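Ancillary protein 1 (Streptococcus pyogenes, PDB 2XI9) is a pilus-presented adhesin, also named a collagen-binding protein, whose internal thioester bond is required for efficient interaction with host cells. Local coordinates at residues V202-I216 and L247-D259. Numbering follows the deposited sequence.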
loop_
_atom_site.group_PDB
_atom_site.type_symbol
_atom_site.label_atom_id
_atom_site.label_comp_id
_atom_site.label_asym_id
_atom_site.label_seq_id
_atom_site.Cartn_x
_atom_site.Cartn_y
_atom_site.Cartn_z
ATOM N N VAL A 202 -8.393 3.360 6.526
ATOM C CA VAL A 202 -9.127 4.408 7.251
ATOM C C VAL A 202 -10.354 3.867 7.985
ATOM O O VAL A 202 -10.616 4.289 9.099
ATOM C CB VAL A 202 -9.548 5.503 6.247
ATOM C CG1 VAL A 202 -10.503 6.463 6.850
ATOM C CG2 VAL A 202 -8.300 6.244 5.735
ATOM N N LYS A 203 -11.126 2.973 7.352
ATOM C CA LYS A 203 -12.264 2.327 8.045
ATOM C C LYS A 203 -12.275 0.840 7.703
ATOM O O LYS A 203 -13.137 0.391 6.967
ATOM C CB LYS A 203 -13.585 3.001 7.654
ATOM C CG LYS A 203 -14.778 2.678 8.565
ATOM C CD LYS A 203 -16.085 3.213 7.941
ATOM C CE LYS A 203 -17.325 2.903 8.828
ATOM N NZ LYS A 203 -17.229 3.625 10.120
ATOM N N PRO A 204 -11.308 0.084 8.248
ATOM C CA PRO A 204 -11.201 -1.337 7.941
ATOM C C PRO A 204 -12.369 -2.116 8.475
ATOM O O PRO A 204 -12.886 -1.852 9.565
ATOM C CB PRO A 204 -9.891 -1.760 8.630
ATOM C CG PRO A 204 -9.708 -0.806 9.696
ATOM C CD PRO A 204 -10.310 0.490 9.255
ATOM N N ARG A 205 -12.808 -3.074 7.686
ATOM C CA ARG A 205 -13.876 -3.936 8.110
ATOM C C ARG A 205 -13.339 -4.970 9.110
ATOM O O ARG A 205 -14.018 -5.359 10.082
ATOM C CB ARG A 205 -14.463 -4.575 6.859
ATOM C CG ARG A 205 -15.708 -5.293 7.033
ATOM C CD ARG A 205 -16.303 -5.727 5.709
ATOM N NE ARG A 205 -17.052 -4.713 4.943
ATOM C CZ ARG A 205 -18.279 -4.263 5.220
ATOM N NH1 ARG A 205 -18.973 -4.665 6.286
ATOM N NH2 ARG A 205 -18.815 -3.358 4.433
ATOM N N ASP A 206 -12.110 -5.376 8.875
ATOM C CA ASP A 206 -11.407 -6.407 9.622
ATOM C C ASP A 206 -10.846 -5.835 10.914
ATOM O O ASP A 206 -10.598 -4.652 11.002
ATOM C CB ASP A 206 -10.260 -6.968 8.783
ATOM C CG ASP A 206 -10.737 -7.902 7.692
ATOM O OD1 ASP A 206 -11.445 -8.863 8.040
ATOM O OD2 ASP A 206 -10.381 -7.715 6.511
ATOM N N THR A 207 -10.588 -6.705 11.870
ATOM C CA THR A 207 -9.931 -6.342 13.111
ATOM C C THR A 207 -8.526 -6.936 13.235
ATOM O O THR A 207 -7.759 -6.523 14.121
ATOM C CB THR A 207 -10.743 -6.818 14.308
ATOM O OG1 THR A 207 -10.853 -8.258 14.304
ATOM C CG2 THR A 207 -12.118 -6.201 14.265
ATOM N N ASP A 208 -8.201 -7.906 12.363
ATOM C CA ASP A 208 -6.943 -8.603 12.449
ATOM C C ASP A 208 -6.102 -8.303 11.218
ATOM O O ASP A 208 -6.570 -8.506 10.079
ATOM C CB ASP A 208 -7.161 -10.103 12.575
ATOM C CG ASP A 208 -5.844 -10.837 12.727
ATOM O OD1 ASP A 208 -5.297 -10.871 13.828
ATOM O OD2 ASP A 208 -5.327 -11.317 11.735
ATOM N N PRO A 209 -4.898 -7.745 11.420
ATOM C CA PRO A 209 -4.120 -7.392 10.242
ATOM C C PRO A 209 -3.762 -8.557 9.326
ATOM O O PRO A 209 -3.737 -8.370 8.131
ATOM C CB PRO A 209 -2.845 -6.754 10.813
ATOM C CG PRO A 209 -3.204 -6.319 12.167
ATOM C CD PRO A 209 -4.237 -7.303 12.672
ATOM N N ASP A 210 -3.437 -9.728 9.861
ATOM C CA ASP A 210 -3.089 -10.867 8.975
ATOM C C ASP A 210 -4.327 -11.337 8.181
ATOM O O ASP A 210 -4.220 -11.632 7.017
ATOM C CB ASP A 210 -2.453 -12.022 9.758
ATOM C CG ASP A 210 -1.132 -11.628 10.437
ATOM O OD1 ASP A 210 -0.412 -10.748 9.954
ATOM O OD2 ASP A 210 -0.809 -12.215 11.482
ATOM N N THR A 211 -5.505 -11.390 8.799
ATOM C CA THR A 211 -6.745 -11.711 8.056
ATOM C C THR A 211 -7.037 -10.664 6.993
ATOM O O THR A 211 -7.421 -10.995 5.864
ATOM C CB THR A 211 -7.962 -11.776 8.993
ATOM O OG1 THR A 211 -7.661 -12.613 10.099
ATOM C CG2 THR A 211 -9.202 -12.297 8.264
ATOM N N PHE A 212 -6.840 -9.388 7.338
ATOM C CA PHE A 212 -7.011 -8.310 6.395
ATOM C C PHE A 212 -6.122 -8.503 5.164
ATOM O O PHE A 212 -6.593 -8.397 4.031
ATOM C CB PHE A 212 -6.698 -6.941 7.053
ATOM C CG PHE A 212 -6.649 -5.817 6.080
ATOM C CD1 PHE A 212 -7.805 -5.280 5.577
ATOM C CD2 PHE A 212 -5.446 -5.292 5.659
ATOM C CE1 PHE A 212 -7.773 -4.225 4.678
ATOM C CE2 PHE A 212 -5.411 -4.242 4.739
ATOM C CZ PHE A 212 -6.567 -3.714 4.271
ATOM N N LEU A 213 -4.873 -8.868 5.402
ATOM C CA LEU A 213 -3.913 -8.994 4.268
ATOM C C LEU A 213 -4.372 -10.122 3.340
ATOM O O LEU A 213 -4.327 -10.017 2.098
ATOM C CB LEU A 213 -2.513 -9.284 4.764
ATOM C CG LEU A 213 -1.417 -9.288 3.682
ATOM C CD1 LEU A 213 -1.502 -7.973 2.927
ATOM C CD2 LEU A 213 0.001 -9.534 4.228
ATOM N N LYS A 214 -4.843 -11.194 3.944
ATOM C CA LYS A 214 -5.331 -12.296 3.176
ATOM C C LYS A 214 -6.478 -11.840 2.313
ATOM O O LYS A 214 -6.534 -12.209 1.150
ATOM C CB LYS A 214 -5.720 -13.483 4.077
ATOM C CG LYS A 214 -4.473 -14.147 4.731
ATOM C CD LYS A 214 -4.735 -15.513 5.401
ATOM C CE LYS A 214 -5.030 -15.393 6.884
ATOM N NZ LYS A 214 -5.222 -16.738 7.523
ATOM N N HIS A 215 -7.423 -11.058 2.878
ATOM C CA HIS A 215 -8.581 -10.558 2.109
ATOM C C HIS A 215 -8.169 -9.745 0.870
ATOM O O HIS A 215 -8.698 -9.953 -0.264
ATOM C CB HIS A 215 -9.524 -9.729 3.017
ATOM C CG HIS A 215 -10.232 -10.554 4.050
ATOM N ND1 HIS A 215 -10.792 -10.033 5.206
ATOM C CD2 HIS A 215 -10.469 -11.883 4.087
ATOM C CE1 HIS A 215 -11.343 -11.009 5.901
ATOM N NE2 HIS A 215 -11.173 -12.145 5.243
ATOM N N ILE A 216 -7.224 -8.840 1.076
ATOM C CA ILE A 216 -6.734 -8.012 0.023
ATOM C C ILE A 216 -6.059 -8.815 -1.100
ATOM O O ILE A 216 -6.365 -8.590 -2.296
ATOM C CB ILE A 216 -5.790 -6.870 0.588
ATOM C CG1 ILE A 216 -6.553 -5.906 1.502
ATOM C CG2 ILE A 216 -4.999 -6.234 -0.518
ATOM C CD1 ILE A 216 -7.675 -5.178 0.914
ATOM N N LEU A 247 -14.103 -1.819 -5.956
ATOM C CA LEU A 247 -15.146 -1.763 -4.908
ATOM C C LEU A 247 -14.913 -2.864 -3.855
ATOM O O LEU A 247 -15.141 -2.649 -2.703
ATOM C CB LEU A 247 -16.539 -1.860 -5.538
ATOM C CG LEU A 247 -17.728 -1.840 -4.569
ATOM C CD1 LEU A 247 -17.704 -0.526 -3.802
ATOM C CD2 LEU A 247 -19.086 -2.084 -5.318
ATOM N N ALA A 248 -14.453 -4.048 -4.278
ATOM C CA ALA A 248 -14.144 -5.150 -3.378
ATOM C C ALA A 248 -12.982 -4.770 -2.452
ATOM O O ALA A 248 -13.007 -5.078 -1.290
ATOM C CB ALA A 248 -13.821 -6.433 -4.163
ATOM N N ILE A 249 -12.022 -4.017 -2.962
ATOM C CA ILE A 249 -10.956 -3.486 -2.110
ATOM C C ILE A 249 -11.551 -2.513 -1.065
ATOM O O ILE A 249 -11.266 -2.642 0.127
ATOM C CB ILE A 249 -9.840 -2.808 -2.950
ATOM C CG1 ILE A 249 -9.040 -3.859 -3.754
ATOM C CG2 ILE A 249 -8.960 -1.881 -2.024
ATOM C CD1 ILE A 249 -8.231 -4.870 -2.931
ATOM N N TYR A 250 -12.414 -1.595 -1.517
ATOM C CA TYR A 250 -13.064 -0.639 -0.624
ATOM C C TYR A 250 -13.936 -1.316 0.444
ATOM O O TYR A 250 -14.053 -0.802 1.546
ATOM C CB TYR A 250 -13.916 0.351 -1.413
ATOM C CG TYR A 250 -13.171 1.397 -2.223
ATOM C CD1 TYR A 250 -11.862 1.788 -1.902
ATOM C CD2 TYR A 250 -13.776 2.002 -3.293
ATOM C CE1 TYR A 250 -11.209 2.760 -2.619
ATOM C CE2 TYR A 250 -13.119 3.011 -4.026
ATOM C CZ TYR A 250 -11.835 3.368 -3.684
ATOM O OH TYR A 250 -11.183 4.356 -4.389
ATOM N N TYR A 251 -14.545 -2.449 0.094
ATOM C CA TYR A 251 -15.276 -3.262 1.032
ATOM C C TYR A 251 -14.444 -3.574 2.283
ATOM O O TYR A 251 -14.966 -3.497 3.387
ATOM C CB TYR A 251 -15.796 -4.547 0.352
ATOM C CG TYR A 251 -16.552 -5.483 1.291
ATOM C CD1 TYR A 251 -15.887 -6.467 2.019
ATOM C CD2 TYR A 251 -17.911 -5.346 1.483
ATOM C CE1 TYR A 251 -16.578 -7.303 2.896
ATOM C CE2 TYR A 251 -18.605 -6.193 2.355
ATOM C CZ TYR A 251 -17.929 -7.158 3.052
ATOM O OH TYR A 251 -18.611 -7.981 3.923
ATOM N N PHE A 252 -13.153 -3.869 2.110
ATOM C CA PHE A 252 -12.253 -4.215 3.205
ATOM C C PHE A 252 -11.531 -3.003 3.754
ATOM O O PHE A 252 -11.337 -2.927 4.934
ATOM C CB PHE A 252 -11.220 -5.296 2.788
ATOM C CG PHE A 252 -11.858 -6.631 2.479
ATOM C CD1 PHE A 252 -12.449 -7.359 3.471
ATOM C CD2 PHE A 252 -11.912 -7.102 1.163
ATOM C CE1 PHE A 252 -13.111 -8.594 3.162
ATOM C CE2 PHE A 252 -12.587 -8.291 0.837
ATOM C CZ PHE A 252 -13.153 -9.036 1.834
ATOM N N THR A 253 -11.112 -2.067 2.909
ATOM C CA THR A 253 -10.328 -0.910 3.430
ATOM C C THR A 253 -11.157 0.206 4.114
ATOM O O THR A 253 -10.670 0.914 5.015
ATOM C CB THR A 253 -9.477 -0.256 2.323
ATOM O OG1 THR A 253 -10.326 0.261 1.288
ATOM C CG2 THR A 253 -8.507 -1.243 1.715
ATOM N N ASP A 254 -12.365 0.396 3.607
ATOM C CA ASP A 254 -13.213 1.519 3.938
ATOM C C ASP A 254 -14.635 1.101 4.332
ATOM O O ASP A 254 -15.500 1.936 4.523
ATOM C CB ASP A 254 -13.238 2.462 2.752
ATOM C CG ASP A 254 -11.888 3.187 2.547
ATOM O OD1 ASP A 254 -11.537 4.107 3.332
ATOM O OD2 ASP A 254 -11.204 2.854 1.581
ATOM N N SER A 255 -14.865 -0.200 4.473
ATOM C CA SER A 255 -16.168 -0.717 4.850
ATOM C C SER A 255 -17.294 -0.217 3.917
ATOM O O SER A 255 -18.354 0.130 4.378
ATOM C CB SER A 255 -16.462 -0.382 6.304
ATOM O OG SER A 255 -15.500 -0.997 7.162
ATOM N N ALA A 256 -17.040 -0.192 2.611
ATOM C CA ALA A 256 -18.075 0.070 1.612
ATOM C C ALA A 256 -19.082 -1.063 1.639
ATOM O O ALA A 256 -18.718 -2.258 1.857
ATOM C CB ALA A 256 -17.476 0.158 0.166
ATOM N N GLU A 257 -20.334 -0.704 1.378
ATOM C CA GLU A 257 -21.408 -1.682 1.351
ATOM C C GLU A 257 -21.762 -2.004 -0.082
ATOM O O GLU A 257 -21.884 -1.115 -0.902
ATOM C CB GLU A 257 -22.615 -1.174 2.123
ATOM C CG GLU A 257 -22.333 -0.943 3.608
ATOM C CD GLU A 257 -22.063 -2.233 4.407
ATOM O OE1 GLU A 257 -22.532 -3.333 4.020
ATOM O OE2 GLU A 257 -21.371 -2.152 5.456
ATOM N N LEU A 258 -21.977 -3.283 -0.358
ATOM C CA LEU A 258 -22.296 -3.759 -1.690
ATOM C C LEU A 258 -23.799 -3.768 -1.854
ATOM O O LEU A 258 -24.431 -4.820 -2.029
ATOM C CB LEU A 258 -21.693 -5.155 -1.902
ATOM C CG LEU A 258 -20.211 -5.243 -1.586
ATOM C CD1 LEU A 258 -19.684 -6.644 -1.898
ATOM C CD2 LEU A 258 -19.442 -4.200 -2.340
ATOM N N ASP A 259 -24.372 -2.571 -1.756
ATOM C CA ASP A 259 -25.799 -2.374 -1.801
ATOM C C ASP A 259 -26.091 -1.254 -2.783
ATOM O O ASP A 259 -25.605 -0.154 -2.628
ATOM C CB ASP A 259 -26.307 -2.020 -0.406
ATOM C CG ASP A 259 -27.783 -1.711 -0.375
ATOM O OD1 ASP A 259 -28.556 -2.623 -0.018
ATOM O OD2 ASP A 259 -28.183 -0.566 -0.698
HETATM O O HOH W 1 -8.755 3.292 3.636
#
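Val-202 is tied to Asp-254 through a water that accepts from Val-202 N and also lies within hydrogen-bonding distance of Asp-254 OD1. Lys-203 N then bonds to Thr-253 O (3.1 Å), and Lys-203 O accepts from Ser-255 OG (2.7 Å). Arg-205 N donates to Phe-252 O in a fairly straight bond (164°). The loop thus supplies donors to the carbonyls of the last turn of helix 238-253. The Arg-205 chain runs extended and bends at chi3 (-80°), which lays its guanidinium over one face of the Tyr-251 ring, a cation-pi stack with planes 19° apart. Arg-205 NE bonds to Tyr-251 O (2.9 Å). Arg-205 NH2 donates to Ala-256 O (2.8 Å). Arg-205 NH2 also forms a salt bridge with Glu-257 OE2 (3.0 Å), met from above the carboxylate plane. Asp-206 OD2 accepts from His-215 ND1 (2.7 Å), which helps fix the imidazole. His-215 CB sits over the centre of one Phe-252 face; Tyr-251 CD1 covers the opposite face. Deeper in, Ile-216 CD1 meets Ile-249 CD1 (3.9 Å) and Phe-252 CB. Within the thioester domain, segments 209-216 and 247-253 of helices 209-222 and 238-253 run nearly antiparallel, and helix 274-288 touches Ala-248 and Tyr-251 of the second.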